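Local coordinates for hypothetical protein TT1465 (Thermus thermophilus, PDB 1WEK) that is of unknown function but adopts a Rossmann-like alpha/beta fold and belongs to the SLOG clan, at residues G28-S33 with V126-Y131; P38-G44 with A132-L138; S95-E101 with Q112-L118. One frame throughout, in Å; residues are numbered along the deposited sequence.

How the contacts relate
From the N terminus the chain runs through helix 17-34, whose end supplies G28-S33, into the central strand 39-43, then through 53-68, 71-74 and 79-90 to strands 95-100 and 114-118. Contact 3 joins these last two at one edge of the parallel sheet, closing a short loop. Helix 121-130 then returns to helix 17-34, closing contact 1, and strand 132-137 pairs with 39-43 in contact 2. Contacts 1 and 2 cross, since their segments alternate, and contact 3 is nested inside both. F128, on the helix segment of contact 1, reaches both other contacts: F128 O lies 2.6 Å from S41 OG, a probable hydrogen bond, and F128 CG 3.7 Å from L98 CD1.

Contact 1. Residues G28-S33 with V126-Y131; sequences GFETLS and VLFVRY
Both segments are right-handed helical, 28-33 throughout and 126-130 as far as Y131, which leaves the helix with phi/psi -117/20. Their N-to-C directions lie 36° apart, with a signed crossing angle of -36°, and the axes approach to 10.8 Å. In register, the CA of G28 is 6.7 Å from the CA of L127, and the CA of L32 is 7.3 Å from the CA of Y131. At G28 the missing side chain makes room for L127, whose CD2 comes within 3.9 Å of G28 C; an ideal CB there would clash with L127 CD1. F29, in the m rotamer, spreads its ring under the extended side chain of R130 (chi1 to chi3 all t). The guanidinium lies flat on the ring at 12°, a stacked cation-pi pair with R130 CZ 3.6 Å from the ring centroid. These two helices, 17-34 and 121-130, pack side by side on one face of the parallel sheet of a Rossmann-like alpha/beta fold, where L32 and L127 also reach V96 and L98 of strand 95-100. L32 (m, t) sets its CD1 3.9 Å from L127 CB and its CB over the Y131 ring, 3.9 Å from the centroid, as a CH-pi contact. The Y131 hydroxyl accepts from R130 NH1 (2.9 Å to OH), and S33 OG sits 3.0 Å from Y131 OH in a weak hydrogen bond. R130 NH1 also bonds E13 O of a second subunit, and that E13 packs on F29.

Contact 2. Residues P38-G44 with A132-L138; sequences PLVSVFG and AVGFVFL
A132 and V133 lead into the strand: V133 N donates to L39 O (2.9 Å), and the chain turns a corner at V133, whose CG2 meets V40 CG2 at 3.8 Å. From G134 the pairing with 39-43 is regular and parallel, the axes of the two short segments 4.8 Å apart and at 18°. G134 O accepts from S41 N (3.1 Å). F135 pairs with S41, on the same face, its CD2 3.7 Å from S41 CB; S41 OG bonds F128 O. This is the middle of the doubly wound sheet of a Rossmann-like fold, where strand 39-43 has 71-74 on one flank and 132-137 on the other. V136 takes S41 O at its N (3.0 Å) and gives its O to F43 N (2.8 Å), while its CG2 lies 4.1 Å from V40 CG1. F137 lies beside F43 with ring planes at 7° and centroids 4.6 Å apart, slid to barely overlap. L138 N closes on F43 O at 2.6 Å, and L138 CD1 meets V42 CG1 at 3.9 Å.

Contact 3. Residues S95-E101 with Q112-L118; sequences SVGLNIE and QTHALSL
Strands 95-100 and 114-118 run parallel, the axes of these short segments 4.7 Å apart and at 22°, in register from V96-H114 to I100-L118. S95 O receives two amides, H114 N at 3.1 Å and T113 N at a very short 2.5 Å. V96 (t) shares a face with H114, its CG2 4.0 Å from H114 CB. G97 N donates to H114 O (3.0 Å) and G97 O accepts from L116 N (3.0 Å); Q112 NE2 lies 3.3 Å from the bare G97 CA. L98 (m, t) packs CD2 on L116 CD1 at 4.1 Å and CB on L118 CD1 at 4.2 Å. Two reciprocal side-chain hydrogen bonds join the amides of N99 and Q112: Q112 NE2 to N99 OD1 3.0 Å, N99 ND2 to Q112 OE1 3.1 Å. N99 N reaches L116 O (2.8 Å, weak), and N99 O takes L118 N (2.8 Å). I100 shares the L98 face, and E101 N ends the pairing on L118 O at 2.9 Å, its carboxylate in a salt bridge with R119. The ten residues between the segments hold neither helix nor strand, so these neighbouring strands of the Rossmann-like sheet lack the helical crossover of a beta-alpha-beta unit. Strand 114-118 is an outermost strand of the chain's sheet, whereas 95-100 also bonds 71-74; the V96, L98, L116 and L118 face lies against helices 17-34 and 121-130.

Contact 1. Residues G28-S33 with V126-Y131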
loop_
_atom_site.group_PDB
_atom_site.type_symbol
_atom_site.label_atom_id
_atom_site.label_comp_id
_atom_site.label_asym_id
_atom_site.label_seq_id
_atom_site.Cartn_x
_atom_site.Cartn_y
_atom_site.Cartn_z
ATOM N N GLY A 28 5.262 15.065 -2.952
ATOM C CA GLY A 28 4.767 16.427 -2.904
ATOM C C GLY A 28 4.478 16.872 -1.477
ATOM O O GLY A 28 4.840 17.988 -1.088
ATOM N N PHE A 29 3.842 16.012 -0.683
ATOM C CA PHE A 29 3.532 16.389 0.694
ATOM C C PHE A 29 4.810 16.581 1.523
ATOM O O PHE A 29 4.933 17.561 2.259
ATOM C CB PHE A 29 2.639 15.340 1.371
ATOM C CG PHE A 29 1.291 15.146 0.706
ATOM C CD1 PHE A 29 0.798 16.073 -0.215
ATOM C CD2 PHE A 29 0.522 14.015 0.992
ATOM C CE1 PHE A 29 -0.436 15.876 -0.847
ATOM C CE2 PHE A 29 -0.715 13.808 0.367
ATOM C CZ PHE A 29 -1.195 14.743 -0.559
ATOM N N GLU A 30 5.753 15.647 1.385
ATOM C CA GLU A 30 7.019 15.685 2.123
ATOM C C GLU A 30 7.781 16.966 1.852
ATOM O O GLU A 30 8.318 17.588 2.761
ATOM C CB GLU A 30 7.910 14.493 1.744
ATOM C CG GLU A 30 7.319 13.126 2.072
ATOM C CD GLU A 30 8.220 11.963 1.664
ATOM O OE1 GLU A 30 8.945 12.080 0.653
ATOM O OE2 GLU A 30 8.189 10.917 2.347
ATOM N N THR A 31 7.814 17.355 0.590
ATOM C CA THR A 31 8.523 18.551 0.174
ATOM C C THR A 31 7.860 19.845 0.626
ATOM O O THR A 31 8.445 20.611 1.391
ATOM C CB THR A 31 8.680 18.549 -1.349
ATOM O OG1 THR A 31 9.400 17.375 -1.729
ATOM C CG2 THR A 31 9.427 19.766 -1.828
ATOM N N LEU A 32 6.636 20.091 0.179
ATOM C CA LEU A 32 5.948 21.325 0.547
ATOM C C LEU A 32 5.723 21.464 2.045
ATOM O O LEU A 32 5.718 22.574 2.560
ATOM C CB LEU A 32 4.607 21.442 -0.202
ATOM C CG LEU A 32 4.672 21.308 -1.733
ATOM C CD1 LEU A 32 3.390 21.821 -2.365
ATOM C CD2 LEU A 32 5.861 22.094 -2.273
ATOM N N SER A 33 5.529 20.348 2.746
ATOM C CA SER A 33 5.314 20.384 4.198
ATOM C C SER A 33 6.508 20.938 4.967
ATOM O O SER A 33 6.341 21.544 6.022
ATOM C CB SER A 33 5.015 18.988 4.746
ATOM O OG SER A 33 3.677 18.628 4.490
ATOM N N VAL A 126 -3.563 19.575 -6.703
ATOM C CA VAL A 126 -3.751 19.339 -5.287
ATOM C C VAL A 126 -2.642 20.057 -4.515
ATOM O O VAL A 126 -2.907 20.730 -3.516
ATOM C CB VAL A 126 -3.719 17.818 -4.945
ATOM C CG1 VAL A 126 -3.522 17.621 -3.440
ATOM C CG2 VAL A 126 -5.027 17.137 -5.374
ATOM N N LEU A 127 -1.403 19.919 -4.981
ATOM C CA LEU A 127 -0.283 20.563 -4.311
ATOM C C LEU A 127 -0.396 22.077 -4.367
ATOM O O LEU A 127 0.143 22.772 -3.521
ATOM C CB LEU A 127 1.041 20.108 -4.939
ATOM C CG LEU A 127 1.272 18.606 -4.783
ATOM C CD1 LEU A 127 2.532 18.182 -5.529
ATOM C CD2 LEU A 127 1.375 18.273 -3.293
ATOM N N PHE A 128 -1.099 22.583 -5.372
ATOM C CA PHE A 128 -1.280 24.018 -5.522
ATOM C C PHE A 128 -2.189 24.626 -4.445
ATOM O O PHE A 128 -2.066 25.808 -4.116
ATOM C CB PHE A 128 -1.853 24.324 -6.911
ATOM C CG PHE A 128 -0.835 24.825 -7.893
ATOM C CD1 PHE A 128 -0.720 24.244 -9.157
ATOM C CD2 PHE A 128 -0.010 25.897 -7.569
ATOM C CE1 PHE A 128 0.202 24.726 -10.089
ATOM C CE2 PHE A 128 0.919 26.392 -8.493
ATOM C CZ PHE A 128 1.021 25.802 -9.759
ATOM N N VAL A 129 -3.101 23.832 -3.895
ATOM C CA VAL A 129 -4.015 24.358 -2.877
ATOM C C VAL A 129 -3.730 23.866 -1.459
ATOM O O VAL A 129 -3.858 24.626 -0.494
ATOM C CB VAL A 129 -5.496 24.023 -3.210
ATOM C CG1 VAL A 129 -5.836 24.480 -4.616
ATOM C CG2 VAL A 129 -5.729 22.546 -3.090
ATOM N N ARG A 130 -3.336 22.603 -1.337
ATOM C CA ARG A 130 -3.079 22.009 -0.035
ATOM C C ARG A 130 -2.323 22.916 0.924
ATOM O O ARG A 130 -2.651 22.977 2.105
ATOM C CB ARG A 130 -2.313 20.696 -0.195
ATOM C CG ARG A 130 -2.486 19.727 0.981
ATOM C CD ARG A 130 -2.036 18.323 0.568
ATOM N NE ARG A 130 -2.685 17.248 1.324
ATOM C CZ ARG A 130 -2.143 16.610 2.360
ATOM N NH1 ARG A 130 -0.926 16.927 2.791
ATOM N NH2 ARG A 130 -2.818 15.635 2.956
ATOM N N TYR A 131 -1.333 23.638 0.417
ATOM C CA TYR A 131 -0.532 24.496 1.278
ATOM C C TYR A 131 -0.602 25.988 0.972
ATOM O O TYR A 131 0.274 26.734 1.389
ATOM C CB TYR A 131 0.938 24.044 1.211
ATOM C CG TYR A 131 1.144 22.583 1.548
ATOM C CD1 TYR A 131 1.031 21.592 0.567
ATOM C CD2 TYR A 131 1.388 22.182 2.861
ATOM C CE1 TYR A 131 1.146 20.240 0.890
ATOM C CE2 TYR A 131 1.502 20.833 3.194
ATOM C CZ TYR A 131 1.377 19.870 2.206
ATOM O OH TYR A 131 1.446 18.536 2.546
#

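Contact 2. Residues P38-G44 with A132-L138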
loop_
_atom_site.group_PDB
_atom_site.type_symbol
_atom_site.label_atom_id
_atom_site.label_comp_id
_atom_site.label_asym_id
_atom_site.label_seq_id
_atom_site.Cartn_x
_atom_site.Cartn_y
_atom_site.Cartn_z
ATOM N N PRO A 38 4.903 31.060 4.406
ATOM C CA PRO A 38 3.541 30.935 3.893
ATOM C C PRO A 38 3.698 30.846 2.375
ATOM O O PRO A 38 4.515 31.572 1.792
ATOM C CB PRO A 38 2.892 32.238 4.341
ATOM C CG PRO A 38 3.651 32.580 5.571
ATOM C CD PRO A 38 5.059 32.309 5.164
ATOM N N LEU A 39 2.950 29.947 1.745
ATOM C CA LEU A 39 3.062 29.768 0.310
ATOM C C LEU A 39 1.871 30.329 -0.457
ATOM O O LEU A 39 0.710 30.078 -0.115
ATOM C CB LEU A 39 3.236 28.283 -0.015
ATOM C CG LEU A 39 4.457 27.606 0.617
ATOM C CD1 LEU A 39 4.389 26.119 0.395
ATOM C CD2 LEU A 39 5.720 28.174 0.016
ATOM N N VAL A 40 2.196 31.092 -1.496
ATOM C CA VAL A 40 1.224 31.724 -2.363
ATOM C C VAL A 40 1.292 31.109 -3.761
ATOM O O VAL A 40 2.354 31.092 -4.395
ATOM C CB VAL A 40 1.509 33.232 -2.467
ATOM C CG1 VAL A 40 0.600 33.863 -3.508
ATOM C CG2 VAL A 40 1.307 33.892 -1.102
ATOM N N SER A 41 0.164 30.591 -4.234
ATOM C CA SER A 41 0.110 29.992 -5.563
ATOM C C SER A 41 -0.115 31.104 -6.564
ATOM O O SER A 41 -0.985 31.951 -6.371
ATOM C CB SER A 41 -1.008 28.966 -5.632
ATOM O OG SER A 41 -0.597 27.796 -4.958
ATOM N N VAL A 42 0.690 31.110 -7.619
ATOM C CA VAL A 42 0.625 32.150 -8.635
ATOM C C VAL A 42 0.519 31.555 -10.036
ATOM O O VAL A 42 1.211 30.603 -10.379
ATOM C CB VAL A 42 1.874 33.048 -8.527
ATOM C CG1 VAL A 42 1.750 34.255 -9.442
ATOM C CG2 VAL A 42 2.044 33.492 -7.086
ATOM N N PHE A 43 -0.363 32.119 -10.847
ATOM C CA PHE A 43 -0.581 31.612 -12.188
ATOM C C PHE A 43 -0.547 32.679 -13.272
ATOM O O PHE A 43 -0.932 33.827 -13.055
ATOM C CB PHE A 43 -1.930 30.890 -12.239
ATOM C CG PHE A 43 -2.145 29.949 -11.106
ATOM C CD1 PHE A 43 -2.646 30.412 -9.891
ATOM C CD2 PHE A 43 -1.813 28.603 -11.233
ATOM C CE1 PHE A 43 -2.813 29.557 -8.819
ATOM C CE2 PHE A 43 -1.974 27.726 -10.164
ATOM C CZ PHE A 43 -2.476 28.205 -8.951
ATOM N N GLY A 44 -0.103 32.282 -14.458
ATOM C CA GLY A 44 -0.046 33.211 -15.567
ATOM C C GLY A 44 0.340 32.492 -16.843
ATOM O O GLY A 44 0.791 31.346 -16.799
ATOM N N ALA A 132 -1.629 26.435 0.263
ATOM C CA ALA A 132 -1.710 27.853 -0.091
ATOM C C ALA A 132 -2.451 28.753 0.895
ATOM O O ALA A 132 -3.406 28.336 1.546
ATOM C CB ALA A 132 -2.333 28.004 -1.473
ATOM N N VAL A 133 -1.997 30.003 0.972
ATOM C CA VAL A 133 -2.600 31.015 1.820
ATOM C C VAL A 133 -3.205 32.061 0.895
ATOM O O VAL A 133 -3.727 33.083 1.346
ATOM C CB VAL A 133 -1.549 31.703 2.739
ATOM C CG1 VAL A 133 -0.964 30.700 3.721
ATOM C CG2 VAL A 133 -0.439 32.305 1.897
ATOM N N GLY A 134 -3.128 31.797 -0.408
ATOM C CA GLY A 134 -3.668 32.723 -1.400
ATOM C C GLY A 134 -3.413 32.283 -2.844
ATOM O O GLY A 134 -2.584 31.407 -3.087
ATOM N N PHE A 135 -4.127 32.887 -3.793
ATOM C CA PHE A 135 -3.994 32.574 -5.216
ATOM C C PHE A 135 -4.037 33.856 -6.042
ATOM O O PHE A 135 -4.935 34.685 -5.869
ATOM C CB PHE A 135 -5.139 31.666 -5.703
ATOM C CG PHE A 135 -5.303 30.423 -4.903
ATOM C CD1 PHE A 135 -6.060 30.432 -3.727
ATOM C CD2 PHE A 135 -4.658 29.254 -5.282
ATOM C CE1 PHE A 135 -6.165 29.290 -2.938
ATOM C CE2 PHE A 135 -4.753 28.100 -4.501
ATOM C CZ PHE A 135 -5.505 28.117 -3.328
ATOM N N VAL A 136 -3.069 34.007 -6.941
ATOM C CA VAL A 136 -3.005 35.169 -7.819
ATOM C C VAL A 136 -3.047 34.706 -9.286
ATOM O O VAL A 136 -2.209 33.922 -9.737
ATOM C CB VAL A 136 -1.711 35.986 -7.596
ATOM C CG1 VAL A 136 -1.817 37.333 -8.320
ATOM C CG2 VAL A 136 -1.477 36.212 -6.085
ATOM N N PHE A 137 -4.019 35.198 -10.033
ATOM C CA PHE A 137 -4.123 34.827 -11.444
ATOM C C PHE A 137 -3.763 35.985 -12.380
ATOM O O PHE A 137 -4.456 37.002 -12.425
ATOM C CB PHE A 137 -5.529 34.290 -11.724
ATOM C CG PHE A 137 -5.842 33.030 -10.951
ATOM C CD1 PHE A 137 -6.294 33.097 -9.639
ATOM C CD2 PHE A 137 -5.567 31.784 -11.494
ATOM C CE1 PHE A 137 -6.459 31.939 -8.869
ATOM C CE2 PHE A 137 -5.728 30.609 -10.729
ATOM C CZ PHE A 137 -6.174 30.694 -9.409
ATOM N N LEU A 138 -2.654 35.834 -13.107
ATOM C CA LEU A 138 -2.224 36.864 -14.052
ATOM C C LEU A 138 -2.728 36.475 -15.442
ATOM O O LEU A 138 -3.170 35.342 -15.644
ATOM C CB LEU A 138 -0.687 36.971 -14.046
ATOM C CG LEU A 138 -0.061 37.577 -12.785
ATOM C CD1 LEU A 138 1.170 36.775 -12.345
ATOM C CD2 LEU A 138 0.310 39.020 -13.060
#

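Contact 3. Residues S95-E101 with Q112-L118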
loop_
_atom_site.group_PDB
_atom_site.type_symbol
_atom_site.label_atom_id
_atom_site.label_comp_id
_atom_site.label_asym_id
_atom_site.label_seq_id
_atom_site.Cartn_x
_atom_site.Cartn_y
_atom_site.Cartn_z
ATOM N N SER A 95 11.281 29.837 -4.047
ATOM C CA SER A 95 10.569 29.769 -5.316
ATOM C C SER A 95 10.308 28.309 -5.677
ATOM O O SER A 95 11.249 27.560 -5.931
ATOM C CB SER A 95 11.383 30.438 -6.431
ATOM O OG SER A 95 10.644 30.468 -7.640
ATOM N N VAL A 96 9.035 27.913 -5.713
ATOM C CA VAL A 96 8.669 26.536 -6.036
ATOM C C VAL A 96 8.017 26.360 -7.410
ATOM O O VAL A 96 7.206 27.182 -7.866
ATOM C CB VAL A 96 7.712 25.944 -4.960
ATOM C CG1 VAL A 96 7.372 24.495 -5.302
ATOM C CG2 VAL A 96 8.365 26.022 -3.567
ATOM N N GLY A 97 8.382 25.274 -8.073
ATOM C CA GLY A 97 7.817 24.989 -9.374
ATOM C C GLY A 97 7.213 23.602 -9.342
ATOM O O GLY A 97 7.864 22.651 -8.909
ATOM N N LEU A 98 5.958 23.490 -9.762
ATOM C CA LEU A 98 5.281 22.195 -9.801
ATOM C C LEU A 98 5.207 21.865 -11.290
ATOM O O LEU A 98 4.148 21.931 -11.911
ATOM C CB LEU A 98 3.879 22.313 -9.192
ATOM C CG LEU A 98 3.749 22.820 -7.745
ATOM C CD1 LEU A 98 2.276 22.920 -7.363
ATOM C CD2 LEU A 98 4.470 21.872 -6.802
ATOM N N ASN A 99 6.359 21.513 -11.851
ATOM C CA ASN A 99 6.496 21.221 -13.271
ATOM C C ASN A 99 5.668 20.045 -13.751
ATOM O O ASN A 99 5.641 18.981 -13.129
ATOM C CB ASN A 99 7.979 21.016 -13.604
ATOM C CG ASN A 99 8.857 22.109 -13.008
ATOM O OD1 ASN A 99 9.284 22.011 -11.859
ATOM N ND2 ASN A 99 9.099 23.169 -13.771
ATOM N N ILE A 100 4.987 20.247 -14.869
ATOM C CA ILE A 100 4.143 19.210 -15.425
ATOM C C ILE A 100 4.811 18.593 -16.650
ATOM O O ILE A 100 5.311 19.306 -17.513
ATOM C CB ILE A 100 2.780 19.789 -15.820
ATOM C CG1 ILE A 100 1.886 18.683 -16.373
ATOM C CG2 ILE A 100 2.972 20.908 -16.820
ATOM C CD1 ILE A 100 1.464 17.661 -15.337
ATOM N N GLU A 101 4.834 17.265 -16.716
ATOM C CA GLU A 101 5.444 16.581 -17.850
ATOM C C GLU A 101 4.447 16.490 -19.005
ATOM O O GLU A 101 3.403 15.846 -18.880
ATOM C CB GLU A 101 5.900 15.190 -17.419
ATOM C CG GLU A 101 6.605 15.220 -16.062
ATOM C CD GLU A 101 7.317 13.926 -15.720
ATOM O OE1 GLU A 101 8.247 13.546 -16.470
ATOM O OE2 GLU A 101 6.955 13.295 -14.704
ATOM N N GLN A 112 13.863 28.135 -9.711
ATOM C CA GLN A 112 13.134 27.404 -8.697
ATOM C C GLN A 112 14.020 26.958 -7.533
ATOM O O GLN A 112 15.002 26.258 -7.733
ATOM C CB GLN A 112 12.458 26.191 -9.340
ATOM C CG GLN A 112 11.548 26.543 -10.531
ATOM C CD GLN A 112 11.043 25.307 -11.272
ATOM O OE1 GLN A 112 10.891 25.315 -12.500
ATOM N NE2 GLN A 112 10.777 24.242 -10.526
ATOM N N THR A 113 13.676 27.378 -6.322
ATOM C CA THR A 113 14.415 26.981 -5.129
ATOM C C THR A 113 14.069 25.527 -4.798
ATOM O O THR A 113 14.822 24.836 -4.114
ATOM C CB THR A 113 14.046 27.884 -3.930
ATOM O OG1 THR A 113 14.748 29.129 -4.050
ATOM C CG2 THR A 113 14.424 27.236 -2.616
ATOM N N HIS A 114 12.921 25.078 -5.294
ATOM C CA HIS A 114 12.441 23.717 -5.085
ATOM C C HIS A 114 11.649 23.327 -6.327
ATOM O O HIS A 114 10.633 23.946 -6.634
ATOM C CB HIS A 114 11.519 23.655 -3.869
ATOM C CG HIS A 114 12.202 23.943 -2.568
ATOM N ND1 HIS A 114 12.972 23.008 -1.906
ATOM C CD2 HIS A 114 12.228 25.061 -1.804
ATOM C CE1 HIS A 114 13.440 23.540 -0.790
ATOM N NE2 HIS A 114 13.004 24.784 -0.705
ATOM N N ALA A 115 12.118 22.308 -7.036
ATOM C CA ALA A 115 11.463 21.857 -8.251
ATOM C C ALA A 115 10.937 20.428 -8.155
ATOM O O ALA A 115 11.650 19.501 -7.774
ATOM C CB ALA A 115 12.424 21.975 -9.423
ATOM N N LEU A 116 9.671 20.261 -8.500
ATOM C CA LEU A 116 9.054 18.950 -8.489
ATOM C C LEU A 116 8.519 18.683 -9.897
ATOM O O LEU A 116 7.993 19.590 -10.548
ATOM C CB LEU A 116 7.913 18.925 -7.470
ATOM C CG LEU A 116 8.307 18.900 -5.989
ATOM C CD1 LEU A 116 7.110 19.202 -5.106
ATOM C CD2 LEU A 116 8.892 17.518 -5.655
ATOM N N SER A 117 8.690 17.460 -10.392
ATOM C CA SER A 117 8.176 17.125 -11.714
ATOM C C SER A 117 7.102 16.076 -11.533
ATOM O O SER A 117 7.329 15.023 -10.941
ATOM C CB SER A 117 9.284 16.641 -12.663
ATOM O OG SER A 117 10.197 15.791 -12.011
ATOM N N LEU A 118 5.924 16.399 -12.050
ATOM C CA LEU A 118 4.738 15.570 -11.940
ATOM C C LEU A 118 4.202 15.185 -13.314
ATOM O O LEU A 118 4.192 15.997 -14.232
ATOM C CB LEU A 118 3.665 16.373 -11.189
ATOM C CG LEU A 118 4.106 16.958 -9.841
ATOM C CD1 LEU A 118 3.203 18.128 -9.440
ATOM C CD2 LEU A 118 4.091 15.855 -8.794
#